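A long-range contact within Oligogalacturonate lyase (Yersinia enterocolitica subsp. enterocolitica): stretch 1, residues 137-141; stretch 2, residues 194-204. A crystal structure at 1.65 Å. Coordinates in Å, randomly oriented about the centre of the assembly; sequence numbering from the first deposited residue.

Stretch 1 (137-141) TKLVG
Stretch 2, residues 194-204: IYRPYDDSTVA

The contact is a side-chain packing of one strand against a hairpin-like segment, with Y195 filling the middle and a single salt bridge, K138 to D200, at one end. No backbone hydrogen bond joins the two stretches. Strand 138-141 and strand 194-196 run at 131° between their N-to-C directions, with axes 7.1 Å apart at closest approach; V140 CA lies 6.7 Å from I194 CA, and K138 CA lies 8.9 Å from D200 CA.

Stretch 1 is extended (phi/psi -142/153, -127/147 and -114/147 for K138, L139 and V140), so its side chains alternate: K138 and V140 point toward stretch 2, L139 away. Within stretch 2, I194 and A204 pair through I194 N to A204 O (2.8 Å) and A204 N to I194 O (3.0 Å), and R196 N bonds T202 O (2.9 Å). A type II turn from R196 to D199 and a type I turn from D199 to T202 connect these segments. D199 braces the connection, its OD2 accepting from T202 OG1 (2.6 Å) and forming a salt bridge with R196 NH2 (3.1 Å).

Y195 leaves its backbone sideways, but with chi1 at -96°, between wells, and chi2 at 117°, its ring reaches stretch 1. V140 (chi1 m) places CG1 3.7 Å from Y195 CE1 and 4.2 Å from the ring centroid, 30° off the normal, an off-centre CH-pi contact. The same CG1 is 4.3 Å from CG1 of V203 (chi1 t), while V140 CG2 approaches I194 N at 4.1 Å. K138, in rotamer m, t, m, t, passes the phenol with CD 3.5 Å from Y195 OH, then carries NZ to D200 OD1 at 3.0 Å, a charged hydrogen bond. D200 (chi1 m) also points toward stretch 1, so the two side chains meet across the wide backbone gap.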

# COMPACT_ATOMS: atom_id res chain seq x y z
N THR A 137 -14.27 -11.88 -0.45
CA THR A 137 -15.71 -11.89 -0.72
C THR A 137 -16.35 -10.54 -0.47
O THR A 137 -17.51 -10.31 -0.89
CB THR A 137 -16.44 -12.97 0.13
OG1 THR A 137 -16.22 -12.73 1.54
CG2 THR A 137 -15.98 -14.37 -0.25
N LYS A 138 -15.62 -9.64 0.20
CA LYS A 138 -16.10 -8.30 0.59
C LYS A 138 -14.96 -7.28 0.46
O LYS A 138 -13.80 -7.64 0.56
CB LYS A 138 -16.61 -8.28 2.03
CG LYS A 138 -17.93 -9.05 2.25
CD LYS A 138 -18.28 -9.12 3.72
CE LYS A 138 -17.46 -10.20 4.41
NZ LYS A 138 -17.92 -10.48 5.81
N LEU A 139 -15.33 -6.02 0.23
CA LEU A 139 -14.37 -4.90 0.19
C LEU A 139 -14.81 -3.80 1.13
O LEU A 139 -16.01 -3.60 1.34
CB LEU A 139 -14.33 -4.28 -1.20
CG LEU A 139 -13.90 -5.03 -2.45
CD1 LEU A 139 -14.05 -4.06 -3.62
CD2 LEU A 139 -12.47 -5.52 -2.34
N VAL A 140 -13.84 -3.10 1.72
CA VAL A 140 -14.13 -1.83 2.38
C VAL A 140 -13.44 -0.68 1.64
O VAL A 140 -12.36 -0.85 1.06
CB VAL A 140 -13.77 -1.79 3.89
CG1 VAL A 140 -14.82 -2.56 4.70
CG2 VAL A 140 -12.36 -2.34 4.16
N GLY A 141 -14.09 0.48 1.65
CA GLY A 141 -13.54 1.68 1.00
C GLY A 141 -14.28 2.92 1.47
O GLY A 141 -15.30 2.82 2.14
N ILE A 194 -9.30 -0.84 6.39
CA ILE A 194 -8.61 -2.10 6.12
C ILE A 194 -9.25 -3.19 6.99
O ILE A 194 -9.24 -3.09 8.22
CB ILE A 194 -7.08 -1.98 6.39
CG1 ILE A 194 -6.80 -1.14 7.64
CG2 ILE A 194 -6.34 -1.39 5.13
CD1 ILE A 194 -5.32 -1.04 8.10
N TYR A 195 -9.83 -4.20 6.35
CA TYR A 195 -10.30 -5.41 7.06
C TYR A 195 -9.13 -6.03 7.84
O TYR A 195 -8.03 -6.13 7.31
CB TYR A 195 -10.81 -6.46 6.07
CG TYR A 195 -12.31 -6.46 5.83
CD1 TYR A 195 -12.84 -6.18 4.57
CD2 TYR A 195 -13.19 -6.78 6.87
CE1 TYR A 195 -14.23 -6.19 4.35
CE2 TYR A 195 -14.55 -6.80 6.67
CZ TYR A 195 -15.07 -6.50 5.41
OH TYR A 195 -16.42 -6.54 5.23
N ARG A 196 -9.38 -6.45 9.08
CA ARG A 196 -8.39 -7.25 9.81
C ARG A 196 -8.28 -8.61 9.11
O ARG A 196 -9.29 -9.29 8.92
CB ARG A 196 -8.83 -7.47 11.25
CG ARG A 196 -7.81 -8.30 12.07
CD ARG A 196 -8.24 -8.39 13.54
NE ARG A 196 -7.28 -9.15 14.35
CZ ARG A 196 -7.55 -9.61 15.57
NH1 ARG A 196 -6.64 -10.26 16.28
NH2 ARG A 196 -8.77 -9.42 16.09
N PRO A 197 -7.05 -9.02 8.70
CA PRO A 197 -6.92 -10.34 8.12
C PRO A 197 -7.52 -11.43 9.04
O PRO A 197 -7.25 -11.43 10.24
CB PRO A 197 -5.41 -10.52 7.98
CG PRO A 197 -4.88 -9.14 7.78
CD PRO A 197 -5.77 -8.29 8.68
N TYR A 198 -8.32 -12.31 8.45
CA TYR A 198 -8.95 -13.47 9.14
C TYR A 198 -9.94 -13.11 10.23
O TYR A 198 -10.34 -13.97 11.04
CB TYR A 198 -7.86 -14.45 9.65
CG TYR A 198 -6.83 -14.73 8.58
CD1 TYR A 198 -7.13 -15.52 7.48
CD2 TYR A 198 -5.57 -14.13 8.63
CE1 TYR A 198 -6.20 -15.74 6.48
CE2 TYR A 198 -4.64 -14.32 7.64
CZ TYR A 198 -4.95 -15.12 6.57
OH TYR A 198 -4.01 -15.34 5.58
N ASP A 199 -10.35 -11.83 10.26
CA ASP A 199 -11.38 -11.37 11.20
C ASP A 199 -12.26 -10.29 10.55
O ASP A 199 -12.03 -9.10 10.74
CB ASP A 199 -10.74 -10.87 12.50
CG ASP A 199 -11.75 -10.31 13.50
OD1 ASP A 199 -12.94 -10.71 13.45
OD2 ASP A 199 -11.35 -9.49 14.36
N ASP A 200 -13.24 -10.73 9.78
CA ASP A 200 -14.18 -9.79 9.14
C ASP A 200 -14.94 -8.90 10.10
O ASP A 200 -15.47 -7.87 9.69
CB ASP A 200 -15.17 -10.52 8.24
CG ASP A 200 -14.51 -11.20 7.07
OD1 ASP A 200 -15.27 -11.72 6.24
OD2 ASP A 200 -13.26 -11.23 6.97
N SER A 201 -15.01 -9.28 11.38
CA SER A 201 -15.73 -8.49 12.37
C SER A 201 -14.99 -7.20 12.76
O SER A 201 -15.57 -6.33 13.41
CB SER A 201 -16.03 -9.34 13.61
OG SER A 201 -17.04 -10.33 13.34
N THR A 202 -13.71 -7.07 12.37
CA THR A 202 -12.91 -5.91 12.74
C THR A 202 -12.42 -5.12 11.51
O THR A 202 -11.75 -5.68 10.64
CB THR A 202 -11.70 -6.32 13.60
OG1 THR A 202 -12.16 -7.01 14.77
CG2 THR A 202 -10.92 -5.10 14.07
N VAL A 203 -12.76 -3.84 11.47
CA VAL A 203 -12.25 -2.94 10.42
C VAL A 203 -11.48 -1.79 11.06
O VAL A 203 -12.00 -1.09 11.94
CB VAL A 203 -13.42 -2.39 9.54
CG1 VAL A 203 -12.89 -1.45 8.43
CG2 VAL A 203 -14.24 -3.54 8.94
N ALA A 204 -10.23 -1.59 10.62
CA ALA A 204 -9.45 -0.45 11.05
C ALA A 204 -9.68 0.64 10.03
O ALA A 204 -9.92 0.35 8.86
CB ALA A 204 -7.96 -0.79 11.16